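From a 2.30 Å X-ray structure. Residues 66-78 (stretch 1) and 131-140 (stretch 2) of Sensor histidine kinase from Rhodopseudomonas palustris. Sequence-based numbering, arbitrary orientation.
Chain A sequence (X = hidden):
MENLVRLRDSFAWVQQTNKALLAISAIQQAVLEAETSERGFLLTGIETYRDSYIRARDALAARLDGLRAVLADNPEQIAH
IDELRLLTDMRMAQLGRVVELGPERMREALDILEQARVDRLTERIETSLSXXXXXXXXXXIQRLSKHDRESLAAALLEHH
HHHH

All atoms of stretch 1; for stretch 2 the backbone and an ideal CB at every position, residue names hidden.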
ATOM      1  N   GLY A  66      -1.953   2.866  12.785  1.00 47.95           N
ATOM      2  CA  GLY A  66      -2.630   2.061  13.787  1.00 52.99           C
ATOM      3  C   GLY A  66      -2.063   0.666  13.980  1.00 59.40           C
ATOM      4  O   GLY A  66      -2.026   0.154  15.095  1.00 61.15           O
ATOM      5  N   LEU A  67      -1.641   0.035  12.890  1.00 64.14           N
ATOM      6  CA  LEU A  67      -0.991  -1.262  12.981  1.00 58.06           C
ATOM      7  C   LEU A  67       0.254  -1.096  13.828  1.00 61.26           C
ATOM      8  O   LEU A  67       0.573  -1.940  14.667  1.00 60.20           O
ATOM      9  CB  LEU A  67      -0.605  -1.762  11.591  1.00 59.42           C
ATOM     10  CG  LEU A  67       0.272  -3.011  11.523  1.00 53.48           C
ATOM     11  CD1 LEU A  67      -0.481  -4.231  12.041  1.00 55.28           C
ATOM     12  CD2 LEU A  67       0.759  -3.236  10.100  1.00 55.14           C
ATOM     13  N   ARG A  68       0.949   0.013  13.605  1.00 62.26           N
ATOM     14  CA  ARG A  68       2.177   0.308  14.326  1.00 63.00           C
ATOM     15  C   ARG A  68       1.910   0.438  15.821  1.00 69.34           C
ATOM     16  O   ARG A  68       2.777   0.147  16.646  1.00 68.88           O
ATOM     17  CB  ARG A  68       2.823   1.585  13.789  1.00 51.90           C
ATOM     18  CG  ARG A  68       4.053   2.016  14.574  1.00 57.53           C
ATOM     19  CD  ARG A  68       4.663   3.292  14.026  1.00 65.19           C
ATOM     20  NE  ARG A  68       5.880   3.657  14.750  1.00 75.29           N
ATOM     21  CZ  ARG A  68       7.097   3.214  14.445  1.00 66.73           C
ATOM     22  NH1 ARG A  68       7.262   2.383  13.427  1.00 67.98           N
ATOM     23  NH2 ARG A  68       8.145   3.597  15.162  1.00 54.57           N
ATOM     24  N   ALA A  69       0.702   0.875  16.162  1.00 73.53           N
ATOM     25  CA  ALA A  69       0.309   1.014  17.559  1.00 85.99           C
ATOM     26  C   ALA A  69       0.008  -0.344  18.196  1.00 83.39           C
ATOM     27  O   ALA A  69       0.166  -0.517  19.399  1.00 92.05           O
ATOM     28  CB  ALA A  69      -0.889   1.948  17.686  1.00 89.30           C
ATOM     29  N   VAL A  70      -0.423  -1.302  17.381  1.00 81.54           N
ATOM     30  CA  VAL A  70      -0.709  -2.653  17.855  1.00 76.48           C
ATOM     31  C   VAL A  70       0.589  -3.412  18.107  1.00 85.99           C
ATOM     32  O   VAL A  70       0.669  -4.249  19.006  1.00 93.93           O
ATOM     33  CB  VAL A  70      -1.561  -3.441  16.835  1.00 61.98           C
ATOM     34  CG1 VAL A  70      -1.751  -4.888  17.282  1.00 52.99           C
ATOM     35  CG2 VAL A  70      -2.900  -2.761  16.627  1.00 65.88           C
ATOM     36  N   LEU A  71       1.610  -3.102  17.315  1.00 85.25           N
ATOM     37  CA  LEU A  71       2.870  -3.835  17.374  1.00 90.12           C
ATOM     38  C   LEU A  71       3.913  -3.096  18.204  1.00 90.41           C
ATOM     39  O   LEU A  71       5.095  -3.425  18.161  1.00 94.01           O
ATOM     40  CB  LEU A  71       3.403  -4.084  15.959  1.00 90.03           C
ATOM     41  CG  LEU A  71       2.403  -4.643  14.941  1.00 87.33           C
ATOM     42  CD1 LEU A  71       3.021  -4.693  13.549  1.00 86.61           C
ATOM     43  CD2 LEU A  71       1.878  -6.017  15.365  1.00 80.39           C
ATOM     44  N   ALA A  72       3.463  -2.110  18.971  1.00 94.62           N
ATOM     45  CA  ALA A  72       4.361  -1.238  19.724  1.00 95.53           C
ATOM     46  C   ALA A  72       5.333  -1.986  20.643  1.00102.91           C
ATOM     47  O   ALA A  72       6.443  -1.513  20.889  1.00101.60           O
ATOM     48  CB  ALA A  72       3.556  -0.212  20.518  1.00 91.22           C
ATOM     49  N   ASP A  73       4.920  -3.150  21.140  1.00110.20           N
ATOM     50  CA  ASP A  73       5.722  -3.903  22.107  1.00115.46           C
ATOM     51  C   ASP A  73       6.439  -5.111  21.500  1.00112.84           C
ATOM     52  O   ASP A  73       6.702  -6.097  22.191  1.00115.71           O
ATOM     53  CB  ASP A  73       4.855  -4.356  23.285  1.00120.89           C
ATOM     54  CG  ASP A  73       4.372  -3.197  24.135  1.00123.03           C
ATOM     55  OD1 ASP A  73       4.966  -2.102  24.036  1.00122.36           O
ATOM     56  OD2 ASP A  73       3.403  -3.382  24.903  1.00124.66           O
ATOM     57  N   ASN A  74       6.760  -5.026  20.214  1.00105.37           N
ATOM     58  CA  ASN A  74       7.414  -6.124  19.514  1.00 99.25           C
ATOM     59  C   ASN A  74       8.428  -5.598  18.498  1.00 95.71           C
ATOM     60  O   ASN A  74       8.085  -5.356  17.343  1.00 95.18           O
ATOM     61  CB  ASN A  74       6.364  -7.001  18.826  1.00 97.93           C
ATOM     62  CG  ASN A  74       6.942  -8.291  18.279  1.00101.41           C
ATOM     63  OD1 ASN A  74       8.139  -8.385  18.008  1.00101.23           O
ATOM     64  ND2 ASN A  74       6.088  -9.297  18.112  1.00101.23           N
ATOM     65  N   PRO A  75       9.685  -5.417  18.934  1.00 94.03           N
ATOM     66  CA  PRO A  75      10.749  -4.824  18.112  1.00 86.78           C
ATOM     67  C   PRO A  75      10.921  -5.479  16.741  1.00 77.82           C
ATOM     68  O   PRO A  75      11.196  -4.775  15.773  1.00 76.71           O
ATOM     69  CB  PRO A  75      12.004  -5.035  18.964  1.00 89.43           C
ATOM     70  CG  PRO A  75      11.497  -5.062  20.364  1.00 91.03           C
ATOM     71  CD  PRO A  75      10.155  -5.742  20.292  1.00 95.07           C
ATOM     72  N   GLU A  76      10.772  -6.798  16.659  1.00 75.98           N
ATOM     73  CA  GLU A  76      10.912  -7.497  15.384  1.00 78.02           C
ATOM     74  C   GLU A  76       9.770  -7.153  14.436  1.00 69.79           C
ATOM     75  O   GLU A  76       9.966  -7.059  13.223  1.00 65.14           O
ATOM     76  CB  GLU A  76      10.981  -9.013  15.589  1.00 88.39           C
ATOM     77  CG  GLU A  76      12.165  -9.474  16.421  1.00 99.63           C
ATOM     78  CD  GLU A  76      12.023  -9.108  17.888  1.00108.74           C
ATOM     79  OE1 GLU A  76      10.891  -9.173  18.416  1.00107.59           O
ATOM     80  OE2 GLU A  76      13.047  -8.758  18.512  1.00113.83           O
ATOM     81  N   GLN A  77       8.578  -6.972  14.996  1.00 65.18           N
ATOM     82  CA  GLN A  77       7.417  -6.566  14.212  1.00 63.24           C
ATOM     83  C   GLN A  77       7.478  -5.090  13.826  1.00 57.15           C
ATOM     84  O   GLN A  77       7.148  -4.726  12.700  1.00 57.95           O
ATOM     85  CB  GLN A  77       6.120  -6.866  14.967  1.00 61.92           C
ATOM     86  CG  GLN A  77       5.752  -8.336  14.997  1.00 65.19           C
ATOM     87  CD  GLN A  77       5.480  -8.898  13.617  1.00 63.05           C
ATOM     88  OE1 GLN A  77       6.347  -8.887  12.745  1.00 63.51           O
ATOM     89  NE2 GLN A  77       4.267  -9.395  13.414  1.00 64.67           N
ATOM     90  N   ILE A  78       7.888  -4.248  14.770  1.00 60.65           N
ATOM     91  CA  ILE A  78       8.061  -2.825  14.510  1.00 65.46           C
ATOM     92  C   ILE A  78       9.029  -2.618  13.351  1.00 60.04           C
ATOM     93  O   ILE A  78       8.805  -1.763  12.493  1.00 54.94           O
ATOM     94  CB  ILE A  78       8.568  -2.069  15.763  1.00 75.16           C
ATOM     95  CG1 ILE A  78       7.458  -1.969  16.813  1.00 80.58           C
ATOM     96  CG2 ILE A  78       9.064  -0.671  15.398  1.00 68.76           C
ATOM     97  CD1 ILE A  78       6.239  -1.186  16.351  1.00 78.36           C
ATOM     98  N   UNK A 131       5.444 -11.585   5.534  1.00 67.24           N
ATOM     99  CA  UNK A 131       6.378 -11.673   6.650  1.00 70.25           C
ATOM    100  C   UNK A 131       5.697 -11.283   7.960  1.00 69.97           C
ATOM    101  O   UNK A 131       5.851 -11.962   8.976  1.00 74.04           O
ATOM    102  CB  UNK A 131       7.595 -10.780   6.399  1.00 70.25           C
ATOM    103  N   UNK A 132       4.942 -10.186   7.925  1.00 56.48           N
ATOM    104  CA  UNK A 132       4.178  -9.747   9.087  1.00 53.50           C
ATOM    105  C   UNK A 132       3.104 -10.767   9.491  1.00 58.04           C
ATOM    106  O   UNK A 132       2.955 -11.093  10.674  1.00 55.00           O
ATOM    107  CB  UNK A 132       3.528  -8.392   8.798  1.00 53.50           C
ATOM    108  N   UNK A 133       2.365 -11.263   8.499  1.00 58.30           N
ATOM    109  CA  UNK A 133       1.295 -12.232   8.725  1.00 57.87           C
ATOM    110  C   UNK A 133       1.824 -13.536   9.321  1.00 68.12           C
ATOM    111  O   UNK A 133       1.332 -14.004  10.352  1.00 67.63           O
ATOM    112  CB  UNK A 133       0.562 -12.520   7.413  1.00 57.87           C
ATOM    113  N   UNK A 134       2.821 -14.122   8.667  1.00 71.62           N
ATOM    114  CA  UNK A 134       3.457 -15.334   9.172  1.00 76.55           C
ATOM    115  C   UNK A 134       4.004 -15.135  10.584  1.00 75.64           C
ATOM    116  O   UNK A 134       3.859 -16.006  11.438  1.00 80.63           O
ATOM    117  CB  UNK A 134       4.583 -15.769   8.232  1.00 76.55           C
ATOM    118  N   UNK A 135       4.618 -13.981  10.827  1.00 73.15           N
ATOM    119  CA  UNK A 135       5.176 -13.673  12.141  1.00 69.11           C
ATOM    120  C   UNK A 135       4.100 -13.628  13.226  1.00 74.35           C
ATOM    121  O   UNK A 135       4.312 -14.121  14.331  1.00 82.85           O
ATOM    122  CB  UNK A 135       5.919 -12.337  12.093  1.00 69.11           C
ATOM    123  N   UNK A 136       2.950 -13.036  12.916  1.00 71.95           N
ATOM    124  CA  UNK A 136       1.848 -12.978  13.871  1.00 70.35           C
ATOM    125  C   UNK A 136       1.237 -14.357  14.086  1.00 78.28           C
ATOM    126  O   UNK A 136       0.830 -14.699  15.199  1.00 84.08           O
ATOM    127  CB  UNK A 136       0.777 -11.997  13.391  1.00 70.35           C
ATOM    128  N   UNK A 137       1.166 -15.145  13.016  1.00 78.85           N
ATOM    129  CA  UNK A 137       0.666 -16.513  13.109  1.00 75.42           C
ATOM    130  C   UNK A 137       1.614 -17.370  13.945  1.00 77.08           C
ATOM    131  O   UNK A 137       1.197 -18.024  14.896  1.00 79.96           O
ATOM    132  CB  UNK A 137       0.491 -17.117  11.714  1.00 75.42           C
ATOM    133  N   UNK A 138       2.894 -17.357  13.590  1.00 77.77           N
ATOM    134  CA  UNK A 138       3.901 -18.048  14.383  1.00 85.84           C
ATOM    135  C   UNK A 138       3.836 -17.567  15.830  1.00 99.25           C
ATOM    136  O   UNK A 138       3.857 -18.371  16.765  1.00106.52           O
ATOM    137  CB  UNK A 138       5.298 -17.824  13.801  1.00 85.84           C
ATOM    138  N   UNK A 139       3.744 -16.251  16.002  1.00 99.48           N
ATOM    139  CA  UNK A 139       3.692 -15.635  17.325  1.00106.42           C
ATOM    140  C   UNK A 139       2.539 -16.166  18.169  1.00114.46           C
ATOM    141  O   UNK A 139       2.741 -16.619  19.296  1.00117.62           O
ATOM    142  CB  UNK A 139       3.572 -14.116  17.189  1.00106.42           C
ATOM    143  N   UNK A 140       1.329 -16.096  17.623  1.00119.77           N
ATOM    144  CA  UNK A 140       0.147 -16.604  18.311  1.00126.33           C
ATOM    145  C   UNK A 140       0.362 -18.048  18.753  1.00132.85           C
ATOM    146  O   UNK A 140       0.132 -18.393  19.913  1.00137.65           O
ATOM    147  CB  UNK A 140      -1.084 -16.503  17.408  1.00126.33           C
TER

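Stretch 2 is a helix throughout, its carbonyls and amides paired four residues apart, so every position must tolerate helical backbone angles and the question at each position is what stretch 1 presents. That is a helix, with Leu-71 the first residue to leave helical phi/psi, then a type I turn from Leu-71 to Asn-74, and a new helix whose start Asn-74 caps weakly, its OD1 lying 3.4 Å from the N of Gln-77. The dominant feature is Gln-77, whose CA-to-CB bond points toward stretch 2 and whose side-chain amide lies against it.

Position 131 points sideways, with nothing of stretch 1 within 5.5 Å of its CB. Many residues would do; the deposited one is Val-131, which makes no contact here.

Position 132 has its CA 6.8 Å from the CA of Gln-77, the closest CA pair across the stretches. Its CB points sideways, 4.8 Å from Gln-77 NE2, while the methyls of Leu-67 and Leu-71 offer an apolar patch. An apolar side chain long enough to reach those methyls, such as leucine or methionine, would suit. It is Leu-132, with chi1 m and chi2 t. Its CD1 lies 4.4 Å from Leu-67 CD2 and its CD2 4.2 Å from Leu-71 CD1. The same CD2 is 3.4 Å from Gln-77 OE1, a contact that gives this oxygen no hydrogen bond. The backbone contributes too: Gln-77 NE2 makes a weak hydrogen bond of 3.5 Å to Leu-132 O.

Position 133 points away and is free as far as stretch 1 is concerned; it is Thr-133. Position 134 points sideways, again clear of stretch 1, and a long polar chain fits easily: Arg-134.

Position 135 points toward stretch 1, and its ideal CB is already 3.5 Å from Gln-77 OE1. So close an approach favours a small residue, alanine, glycine or serine, the last with a hydroxyl that might serve the oxygen. The deposited residue is Ala-135, its CB 3.6 Å from Gln-77 OE1. The methyl offers no donor, and that oxygen has no partner anywhere in the model.

Position 136 points sideways, its CB 4.4 Å from Gln-77 NE2. This amide nitrogen calls for an acceptor, so glutamate or glutamine would be natural, with aspartate a shorter alternative. Glu-136 fills the place, and its end comes nearer than its CB direction suggests. Its OE2 accepts from Gln-77 NE2 at 3.2 Å, nearly linear at 173°, while also lying 3.4 Å from Leu-71 CD2. One carboxylate oxygen thus meets both a donor and a methyl.

Positions 137 and 138 are out of reach of stretch 1, which sets no rule for them; they are Gln-137 and Ala-138.

Position 139 points toward stretch 1 but across a gap, with nothing within 5.5 Å of its ideal CB. A longer chain is needed to reach Asn-74, and either a polar or an apolar one could work. Leu-139, chi1 t and chi2 p, brings CD2 to 3.8 Å from Asn-74 ND2, a packing contact.

Position 140 is out of reach and unconstrained here: Leu-140.

Stretch 2 (131-140) VLTRAEQALL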
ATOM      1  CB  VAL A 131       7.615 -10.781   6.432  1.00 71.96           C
ATOM      2  CG1 VAL A 131       8.384 -10.618   7.729  1.00 74.62           C
ATOM      3  CG2 VAL A 131       8.504 -11.362   5.344  1.00 73.28           C
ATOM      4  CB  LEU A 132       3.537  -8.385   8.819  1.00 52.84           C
ATOM      5  CG  LEU A 132       4.447  -7.164   8.961  1.00 50.51           C
ATOM      6  CD1 LEU A 132       3.804  -5.928   8.356  1.00 49.78           C
ATOM      7  CD2 LEU A 132       4.807  -6.926  10.425  1.00 44.84           C
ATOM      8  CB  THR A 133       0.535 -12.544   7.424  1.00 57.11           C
ATOM      9  OG1 THR A 133      -0.093 -11.352   6.937  1.00 59.48           O
ATOM     10  CG2 THR A 133      -0.530 -13.599   7.670  1.00 53.90           C
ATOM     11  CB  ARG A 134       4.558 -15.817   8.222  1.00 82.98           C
ATOM     12  CG  ARG A 134       4.027 -16.558   7.000  1.00 93.90           C
ATOM     13  CD  ARG A 134       5.146 -17.106   6.123  1.00103.52           C
ATOM     14  NE  ARG A 134       5.597 -16.136   5.129  1.00107.58           N
ATOM     15  CZ  ARG A 134       6.685 -15.382   5.257  1.00109.83           C
ATOM     16  NH1 ARG A 134       7.443 -15.489   6.340  1.00109.78           N
ATOM     17  NH2 ARG A 134       7.017 -14.524   4.300  1.00110.45           N
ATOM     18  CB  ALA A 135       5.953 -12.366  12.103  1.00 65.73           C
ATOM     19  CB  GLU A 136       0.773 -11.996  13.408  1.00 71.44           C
ATOM     20  CG  GLU A 136       1.107 -10.539  13.666  1.00 72.64           C
ATOM     21  CD  GLU A 136       1.081 -10.186  15.138  1.00 75.50           C
ATOM     22  OE1 GLU A 136       0.197 -10.696  15.856  1.00 79.73           O
ATOM     23  OE2 GLU A 136       1.943  -9.394  15.578  1.00 75.85           O
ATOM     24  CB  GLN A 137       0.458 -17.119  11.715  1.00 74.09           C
ATOM     25  CG  GLN A 137      -0.758 -16.565  10.976  1.00 75.87           C
ATOM     26  CD  GLN A 137      -0.825 -17.009   9.526  1.00 77.64           C
ATOM     27  OE1 GLN A 137       0.191 -17.071   8.833  1.00 79.86           O
ATOM     28  NE2 GLN A 137      -2.028 -17.308   9.058  1.00 77.01           N
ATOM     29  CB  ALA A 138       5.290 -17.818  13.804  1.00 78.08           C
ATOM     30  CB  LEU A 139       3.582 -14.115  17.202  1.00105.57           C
ATOM     31  CG  LEU A 139       3.465 -13.335  18.512  1.00107.98           C
ATOM     32  CD1 LEU A 139       4.659 -13.623  19.412  1.00108.26           C
ATOM     33  CD2 LEU A 139       3.337 -11.843  18.233  1.00107.88           C
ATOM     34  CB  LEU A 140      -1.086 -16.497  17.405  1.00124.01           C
ATOM     35  CG  LEU A 140      -2.443 -16.964  17.944  1.00123.36           C
ATOM     36  CD1 LEU A 140      -3.578 -16.367  17.128  1.00120.92           C
ATOM     37  CD2 LEU A 140      -2.548 -18.481  17.966  1.00124.03           C
TER
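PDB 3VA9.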